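Local coordinates for protein prolyl oligopeptidase (Novosphingobium capsulatum, PDB 1YR2) that probably hydrolyses peptide bonds on the carboxyl side of proline, and less often alanine, in oligopeptides, as a serine peptidase of family S9A, at residues A[81-85]-A[684-688]; A[208-212]-A[240-244]; A[400-404]-A[422-426]. All coordinates share one frame; numbering follows the deposited sequence.

Contact 1 (A[81-85]-A[684-688])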
loop_
_atom_site.group_PDB
_atom_site.type_symbol
_atom_site.label_atom_id
_atom_site.label_comp_id
_atom_site.label_asym_id
_atom_site.label_seq_id
_atom_site.Cartn_x
_atom_site.Cartn_y
_atom_site.Cartn_z
ATOM N N GLN A 81 29.882 -11.443 -12.354
ATOM C CA GLN A 81 29.471 -11.014 -11.023
ATOM C C GLN A 81 28.316 -11.894 -10.529
ATOM O O GLN A 81 28.278 -12.296 -9.375
ATOM C CB GLN A 81 29.002 -9.550 -11.029
ATOM C CG GLN A 81 30.116 -8.521 -11.242
ATOM C CD GLN A 81 31.130 -8.436 -10.098
ATOM O OE1 GLN A 81 30.876 -8.941 -8.999
ATOM N NE2 GLN A 81 32.280 -7.790 -10.349
ATOM N N SER A 82 27.393 -12.197 -11.430
ATOM C CA SER A 82 26.220 -12.968 -11.085
ATOM C C SER A 82 26.620 -14.360 -10.640
ATOM O O SER A 82 26.109 -14.861 -9.659
ATOM C CB SER A 82 25.266 -13.059 -12.273
ATOM O OG SER A 82 24.039 -13.612 -11.798
ATOM N N ALA A 83 27.528 -14.986 -11.365
ATOM C CA ALA A 83 27.972 -16.330 -11.018
ATOM C C ALA A 83 28.778 -16.321 -9.718
ATOM O O ALA A 83 28.611 -17.219 -8.869
ATOM C CB ALA A 83 28.784 -16.939 -12.161
ATOM N N TYR A 84 29.606 -15.289 -9.551
ATOM C CA TYR A 84 30.410 -15.098 -8.348
ATOM C C TYR A 84 29.508 -14.960 -7.114
ATOM O O TYR A 84 29.771 -15.536 -6.063
ATOM C CB TYR A 84 31.274 -13.843 -8.494
ATOM C CG TYR A 84 32.196 -13.584 -7.347
ATOM C CD1 TYR A 84 31.772 -12.846 -6.261
ATOM C CD2 TYR A 84 33.496 -14.089 -7.333
ATOM C CE1 TYR A 84 32.616 -12.590 -5.179
ATOM C CE2 TYR A 84 34.348 -13.838 -6.263
ATOM C CZ TYR A 84 33.905 -13.092 -5.199
ATOM O OH TYR A 84 34.708 -12.854 -4.127
ATOM N N THR A 85 28.458 -14.183 -7.232
ATOM C CA THR A 85 27.571 -13.990 -6.103
ATOM C C THR A 85 26.756 -15.270 -5.806
ATOM O O THR A 85 26.535 -15.641 -4.637
ATOM C CB THR A 85 26.660 -12.842 -6.387
ATOM O OG1 THR A 85 27.434 -11.634 -6.386
ATOM C CG2 THR A 85 25.652 -12.669 -5.284
ATOM N N LEU A 684 28.936 -7.530 -2.743
ATOM C CA LEU A 684 28.486 -8.397 -3.804
ATOM C C LEU A 684 27.291 -7.819 -4.498
ATOM O O LEU A 684 26.591 -7.018 -3.920
ATOM C CB LEU A 684 28.012 -9.765 -3.256
ATOM C CG LEU A 684 29.043 -10.570 -2.459
ATOM C CD1 LEU A 684 28.405 -11.892 -1.949
ATOM C CD2 LEU A 684 30.258 -10.845 -3.272
ATOM N N ILE A 685 27.066 -8.248 -5.745
ATOM C CA ILE A 685 25.857 -7.843 -6.444
ATOM C C ILE A 685 25.117 -9.082 -6.920
ATOM O O ILE A 685 25.688 -9.911 -7.609
ATOM C CB ILE A 685 26.140 -6.816 -7.607
ATOM C CG1 ILE A 685 24.823 -6.345 -8.221
ATOM C CG2 ILE A 685 27.041 -7.459 -8.693
ATOM C CD1 ILE A 685 24.967 -5.299 -9.288
ATOM N N ARG A 686 23.840 -9.190 -6.561
ATOM C CA ARG A 686 22.982 -10.279 -7.029
ATOM C C ARG A 686 22.160 -9.732 -8.177
ATOM O O ARG A 686 21.369 -8.807 -7.995
ATOM C CB ARG A 686 22.080 -10.762 -5.908
ATOM C CG ARG A 686 21.150 -11.919 -6.267
ATOM C CD ARG A 686 20.092 -12.119 -5.209
ATOM N NE ARG A 686 19.348 -13.353 -5.424
ATOM C CZ ARG A 686 18.361 -13.509 -6.317
ATOM N NH1 ARG A 686 17.957 -12.499 -7.070
ATOM N NH2 ARG A 686 17.744 -14.679 -6.439
ATOM N N ILE A 687 22.377 -10.273 -9.352
ATOM C CA ILE A 687 21.762 -9.761 -10.554
ATOM C C ILE A 687 20.770 -10.801 -11.098
ATOM O O ILE A 687 21.176 -11.910 -11.484
ATOM C CB ILE A 687 22.807 -9.420 -11.597
ATOM C CG1 ILE A 687 23.892 -8.488 -11.035
ATOM C CG2 ILE A 687 22.115 -8.709 -12.743
ATOM C CD1 ILE A 687 25.115 -8.315 -11.933
ATOM N N GLU A 688 19.495 -10.441 -11.112
ATOM C CA GLU A 688 18.398 -11.343 -11.573
ATOM C C GLU A 688 18.123 -11.201 -13.066
ATOM O O GLU A 688 18.370 -10.132 -13.655
ATOM C CB GLU A 688 17.115 -11.065 -10.754
ATOM C CG GLU A 688 16.172 -12.304 -10.582
ATOM C CD GLU A 688 15.486 -12.369 -9.196
ATOM O OE1 GLU A 688 14.988 -11.310 -8.708
ATOM O OE2 GLU A 688 15.430 -13.479 -8.577
HETATM O O HOH W 1 29.301 -9.819 -6.830
HETATM O O HOH W 2 23.574 -13.224 -9.003
#
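Thr-85 and Gln-81 of helix 72-89 pack this early helix against strand 683-687, an edge strand of the central sheet in the α/β-hydrolase domain. The short axes pass 7.1 Å apart with their N-to-C directions at 106°, so the helix runs across the strand and contacts residues from Leu-684 to Ile-687. Thr-85 carries the polar link: OG1 donates to Ile-685 O at 2.7 Å, standing 59° out of the carbonyl plane. With chi1 at -69°, its methyl CG2 is anti to the backbone N and lies against Arg-686. Water 1 extends the link, donating to both Thr-85 OG1 and Gln-81 OE1 while accepting from Ile-685 N at 2.9 Å. A valine in place of Thr-85 would probably leave Ile-685 O without this donor and the water without one of its acceptors. Gln-81 adds an apolar touch, CB to Ile-685 CG2 at 3.7 Å; the two side chains cross nearly at a right angle, and Gln-81 NE2 is hydrogen-bonded to Gln-674 OE1. Farther along the strand, water 2 joins Ser-82 O and OG to Ile-687 N. Arg-686, whose CB touches Thr-85 CG2, pairs at NE with Asp-708. At the opposite end, Leu-684 CD2 meets the Tyr-84 ring at its edge, in plane, 3.5 Å from CE1.

Contact 2 (A[208-212]-A[240-244])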
loop_
_atom_site.group_PDB
_atom_site.type_symbol
_atom_site.label_atom_id
_atom_site.label_comp_id
_atom_site.label_asym_id
_atom_site.label_seq_id
_atom_site.Cartn_x
_atom_site.Cartn_y
_atom_site.Cartn_z
ATOM N N TRP A 208 -21.980 -1.315 -23.192
ATOM C CA TRP A 208 -21.336 0.006 -23.308
ATOM C C TRP A 208 -21.185 0.717 -21.993
ATOM O O TRP A 208 -21.119 1.943 -21.917
ATOM C CB TRP A 208 -22.021 0.882 -24.352
ATOM C CG TRP A 208 -22.272 0.114 -25.582
ATOM C CD1 TRP A 208 -23.491 -0.289 -26.061
ATOM C CD2 TRP A 208 -21.288 -0.439 -26.457
ATOM N NE1 TRP A 208 -23.322 -1.023 -27.209
ATOM C CE2 TRP A 208 -21.982 -1.132 -27.481
ATOM C CE3 TRP A 208 -19.883 -0.393 -26.502
ATOM C CZ2 TRP A 208 -21.320 -1.799 -28.522
ATOM C CZ3 TRP A 208 -19.215 -1.052 -27.544
ATOM C CH2 TRP A 208 -19.939 -1.744 -28.543
ATOM N N VAL A 209 -21.095 -0.078 -20.938
ATOM C CA VAL A 209 -20.891 0.450 -19.601
ATOM C C VAL A 209 -19.386 0.655 -19.499
ATOM O O VAL A 209 -18.603 -0.169 -19.986
ATOM C CB VAL A 209 -21.354 -0.578 -18.597
ATOM C CG1 VAL A 209 -20.996 -0.178 -17.198
ATOM C CG2 VAL A 209 -22.858 -0.826 -18.742
ATOM N N LYS A 210 -18.982 1.756 -18.914
ATOM C CA LYS A 210 -17.571 2.017 -18.759
ATOM C C LYS A 210 -17.340 3.028 -17.691
ATOM O O LYS A 210 -18.076 4.021 -17.598
ATOM C CB LYS A 210 -16.942 2.469 -20.089
ATOM C CG LYS A 210 -15.457 2.880 -19.958
ATOM C CD LYS A 210 -14.718 3.111 -21.282
ATOM C CE LYS A 210 -15.377 4.023 -22.241
ATOM N NZ LYS A 210 -14.525 4.141 -23.495
ATOM N N PHE A 211 -16.320 2.797 -16.865
ATOM C CA PHE A 211 -16.033 3.732 -15.762
ATOM C C PHE A 211 -17.275 4.068 -14.935
ATOM O O PHE A 211 -17.556 5.242 -14.666
ATOM C CB PHE A 211 -15.375 5.038 -16.285
ATOM C CG PHE A 211 -14.108 4.807 -17.059
ATOM C CD1 PHE A 211 -13.200 3.854 -16.640
ATOM C CD2 PHE A 211 -13.819 5.590 -18.180
ATOM C CE1 PHE A 211 -12.038 3.618 -17.402
ATOM C CE2 PHE A 211 -12.681 5.386 -18.917
ATOM C CZ PHE A 211 -11.786 4.372 -18.523
ATOM N N SER A 212 -17.971 3.020 -14.494
ATOM C CA SER A 212 -19.274 3.116 -13.844
ATOM C C SER A 212 -19.311 2.533 -12.440
ATOM O O SER A 212 -18.559 1.609 -12.131
ATOM C CB SER A 212 -20.209 2.295 -14.695
ATOM O OG SER A 212 -21.556 2.397 -14.292
ATOM N N ASN A 240 -13.404 8.826 -24.514
ATOM C CA ASN A 240 -14.191 8.895 -23.273
ATOM C C ASN A 240 -14.917 10.214 -23.125
ATOM O O ASN A 240 -14.781 10.868 -22.091
ATOM C CB ASN A 240 -13.353 8.573 -22.013
ATOM C CG ASN A 240 -12.544 7.286 -22.162
ATOM O OD1 ASN A 240 -13.009 6.300 -22.755
ATOM N ND2 ASN A 240 -11.306 7.306 -21.665
ATOM N N TYR A 241 -15.696 10.598 -24.141
ATOM C CA TYR A 241 -16.588 11.776 -24.022
ATOM C C TYR A 241 -18.067 11.470 -23.807
ATOM O O TYR A 241 -18.602 10.468 -24.264
ATOM C CB TYR A 241 -16.465 12.723 -25.249
ATOM C CG TYR A 241 -15.030 13.156 -25.540
ATOM C CD1 TYR A 241 -14.141 13.422 -24.504
ATOM C CD2 TYR A 241 -14.562 13.274 -26.846
ATOM C CE1 TYR A 241 -12.807 13.809 -24.759
ATOM C CE2 TYR A 241 -13.241 13.640 -27.112
ATOM C CZ TYR A 241 -12.371 13.905 -26.044
ATOM O OH TYR A 241 -11.079 14.274 -26.280
ATOM N N ASN A 242 -18.731 12.402 -23.135
ATOM C CA ASN A 242 -20.176 12.384 -22.989
ATOM C C ASN A 242 -20.721 11.180 -22.218
ATOM O O ASN A 242 -21.792 10.653 -22.525
ATOM C CB ASN A 242 -20.844 12.534 -24.357
ATOM C CG ASN A 242 -20.660 13.931 -24.911
ATOM O OD1 ASN A 242 -21.049 14.909 -24.270
ATOM N ND2 ASN A 242 -20.090 14.025 -26.079
ATOM N N GLN A 243 -20.000 10.791 -21.180
ATOM C CA GLN A 243 -20.510 9.781 -20.298
ATOM C C GLN A 243 -21.888 10.205 -19.724
ATOM O O GLN A 243 -22.120 11.376 -19.366
ATOM C CB GLN A 243 -19.528 9.530 -19.160
ATOM C CG GLN A 243 -19.967 8.360 -18.267
ATOM C CD GLN A 243 -18.951 8.010 -17.170
ATOM O OE1 GLN A 243 -18.428 8.904 -16.490
ATOM N NE2 GLN A 243 -18.651 6.694 -17.030
ATOM N N THR A 244 -22.818 9.279 -19.673
ATOM C CA THR A 244 -24.187 9.570 -19.196
ATOM C C THR A 244 -24.685 8.528 -18.191
ATOM O O THR A 244 -24.303 7.384 -18.265
ATOM C CB THR A 244 -25.183 9.741 -20.363
ATOM O OG1 THR A 244 -25.153 8.584 -21.194
ATOM C CG2 THR A 244 -24.740 10.830 -21.284
#
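Chi1 of 175° and chi2 of 170° run Lys-210 straight out from its strand, and a bend at chi3 (51°) then turns the ammonium end toward Asn-240. Lys-210 NZ donates to Asn-240 OD1 at 2.7 Å, approaching nearly along the C=O axis, and CE follows at 3.3 Å from the same OD1. The aliphatic part of this lysine also lies over one face of the neighbouring Phe-211 ring, where CG sits 3.6 Å above the plane and toward the rim. Asn-240 thus uses its amide twice: OD1 takes the lysine, while ND2 comes to the edge of the phenylalanine, 3.6 Å from CE2, with the amide almost perpendicular to the ring. These contacts join successive blades of the β-propeller. Residues 208-212 leave an outermost strand, 204-210, of one four-stranded sheet, and residues 240-244 end the loop that leads into strand 244-249 of the next. Lys-210 has cation-pi partners as well, Trp-188 and Phe-227. Gln-243, buried and extended beyond CG, reaches back to the backbone just after strand 204-210 with its NE2, which donates to Phe-211 O at 3.0 Å. That bond is bent, and the donor stands well above the carbonyl plane; Lys-210 O is 2.8 Å from the same NE2. The other end of the amide is held too, since Gln-243 OE1 accepts from His-271 N in the following sheet, which fixes which way round the group is turned.

Contact 3 (A[400-404]-A[422-426])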
loop_
_atom_site.group_PDB
_atom_site.type_symbol
_atom_site.label_atom_id
_atom_site.label_comp_id
_atom_site.label_asym_id
_atom_site.label_seq_id
_atom_site.Cartn_x
_atom_site.Cartn_y
_atom_site.Cartn_z
ATOM N N ALA A 400 -12.682 6.301 20.272
ATOM C CA ALA A 400 -11.945 5.594 19.219
ATOM C C ALA A 400 -12.413 4.143 19.157
ATOM O O ALA A 400 -12.789 3.545 20.187
ATOM C CB ALA A 400 -10.454 5.628 19.510
ATOM N N VAL A 401 -12.359 3.568 17.954
ATOM C CA VAL A 401 -12.569 2.144 17.775
ATOM C C VAL A 401 -11.373 1.386 18.346
ATOM O O VAL A 401 -10.235 1.702 18.031
ATOM C CB VAL A 401 -12.741 1.757 16.270
ATOM C CG1 VAL A 401 -12.817 0.238 16.099
ATOM C CG2 VAL A 401 -13.997 2.374 15.686
ATOM N N SER A 402 -11.638 0.380 19.181
ATOM C CA SER A 402 -10.613 -0.533 19.666
ATOM C C SER A 402 -10.159 -1.452 18.512
ATOM O O SER A 402 -10.985 -2.098 17.890
ATOM C CB SER A 402 -11.155 -1.356 20.862
ATOM O OG SER A 402 -12.258 -2.188 20.413
ATOM N N LEU A 403 -8.863 -1.469 18.210
ATOM C CA LEU A 403 -8.273 -2.333 17.196
ATOM C C LEU A 403 -7.375 -3.392 17.859
ATOM O O LEU A 403 -6.944 -3.167 18.991
ATOM C CB LEU A 403 -7.440 -1.465 16.240
ATOM C CG LEU A 403 -8.138 -0.375 15.424
ATOM C CD1 LEU A 403 -7.111 0.414 14.666
ATOM C CD2 LEU A 403 -9.147 -0.985 14.511
ATOM N N PRO A 404 -7.070 -4.510 17.194
ATOM C CA PRO A 404 -6.271 -5.582 17.807
ATOM C C PRO A 404 -4.859 -5.139 18.204
ATOM O O PRO A 404 -4.287 -5.712 19.128
ATOM C CB PRO A 404 -6.186 -6.667 16.703
ATOM C CG PRO A 404 -7.122 -6.349 15.715
ATOM C CD PRO A 404 -7.474 -4.885 15.837
ATOM N N TYR A 422 -18.331 -4.075 9.836
ATOM C CA TYR A 422 -17.076 -4.792 9.539
ATOM C C TYR A 422 -16.016 -3.762 9.178
ATOM O O TYR A 422 -16.332 -2.735 8.577
ATOM C CB TYR A 422 -17.272 -5.763 8.376
ATOM C CG TYR A 422 -18.397 -6.714 8.679
ATOM C CD1 TYR A 422 -18.170 -7.876 9.409
ATOM C CD2 TYR A 422 -19.720 -6.363 8.387
ATOM C CE1 TYR A 422 -19.237 -8.737 9.775
ATOM C CE2 TYR A 422 -20.782 -7.175 8.749
ATOM C CZ TYR A 422 -20.537 -8.352 9.456
ATOM O OH TYR A 422 -21.598 -9.136 9.813
ATOM N N LEU A 423 -14.773 -4.050 9.537
ATOM C CA LEU A 423 -13.627 -3.171 9.305
ATOM C C LEU A 423 -12.473 -4.035 8.813
ATOM O O LEU A 423 -12.192 -5.084 9.401
ATOM C CB LEU A 423 -13.264 -2.482 10.641
ATOM C CG LEU A 423 -12.146 -1.479 10.765
ATOM C CD1 LEU A 423 -12.418 -0.335 9.831
ATOM C CD2 LEU A 423 -12.173 -0.866 12.153
ATOM N N SER A 424 -11.785 -3.604 7.763
ATOM C CA SER A 424 -10.623 -4.299 7.251
ATOM C C SER A 424 -9.348 -3.773 7.952
ATOM O O SER A 424 -9.131 -2.571 8.024
ATOM C CB SER A 424 -10.554 -4.132 5.730
ATOM O OG SER A 424 -9.408 -4.809 5.247
ATOM N N PHE A 425 -8.525 -4.677 8.465
ATOM C CA PHE A 425 -7.354 -4.317 9.287
ATOM C C PHE A 425 -6.145 -5.116 8.804
ATOM O O PHE A 425 -6.224 -6.360 8.564
ATOM C CB PHE A 425 -7.638 -4.613 10.735
ATOM C CG PHE A 425 -6.489 -4.363 11.648
ATOM C CD1 PHE A 425 -6.203 -3.096 12.067
ATOM C CD2 PHE A 425 -5.688 -5.401 12.071
ATOM C CE1 PHE A 425 -5.155 -2.862 12.942
ATOM C CE2 PHE A 425 -4.590 -5.171 12.923
ATOM C CZ PHE A 425 -4.337 -3.915 13.367
ATOM N N SER A 426 -4.984 -4.467 8.750
ATOM C CA SER A 426 -3.752 -5.190 8.454
ATOM C C SER A 426 -2.586 -4.583 9.224
ATOM O O SER A 426 -2.665 -3.430 9.725
ATOM C CB SER A 426 -3.494 -5.189 6.963
ATOM O OG SER A 426 -2.905 -3.957 6.592
#
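Pro-404 lies over one face of the Phe-425 ring in a contact of the β-propeller, where the link entering the last four-stranded blade folds back on that blade's own strand 421-427. Pro-404 CD is 4.0 Å from the ring centroid and only 6° off the ring normal, the geometry of a centred CH-pi interaction. The adjacent CG is placed toward the ring's rim, at 3.9 Å from Phe-425 CE2. Leu-403, the residue before, reaches the same ring obliquely with one methyl, CD1 being 4.2 Å from CE1, and sends its other methyl to Leu-423. The two leucine side chains cross at about a right angle, CD2 of Leu-403 to CD2 of Leu-423 at 3.8 Å. The same Leu-423 methyl, shared by Leu-403 and Val-401, meets Val-401 CG1 tip to tip at 4.1 Å. Leu-423 and Phe-425, two apart on the strand, point to the same side, as alternate residues of an extended strand do. In both, CG is anti to the backbone N (chi1 of Phe-425 is 177°), which carries the groups out from the strand toward the link. All these contacts across the two segments are apolar. In the next shell, Leu-435 on neighbouring strand 433-438 touches both Pro-404 and Phe-425. Backbone bonds to Val-388 and Ala-442 tie Val-401 and Ser-402 to both blades, and Ser-402 O is also hydrogen-bonded to Thr-444 OG1.

How the contacts relate
The three contacts lie far apart and none touches another. Contact 1 is in the hydrolase domain and contacts 2 and 3 are in the propeller; contact 1 lies about 43 Å from contact 3 and about 50 Å from contact 2, centre to centre. Along the chain, contact 1 closes a loop of 598 residues that encloses both others, whereas contacts 2 and 3 follow in series, their nearest atoms about 20 Å apart. Each propeller contact joins an interblade link to a blade. The probable nucleophile elbow, Gly-573 to Gly-577, lies at the end of strand 569-574, where it passes into helix 576-587, three strands across the sheet from strand 683-687 of contact 1. No contact contains residues of the elbow.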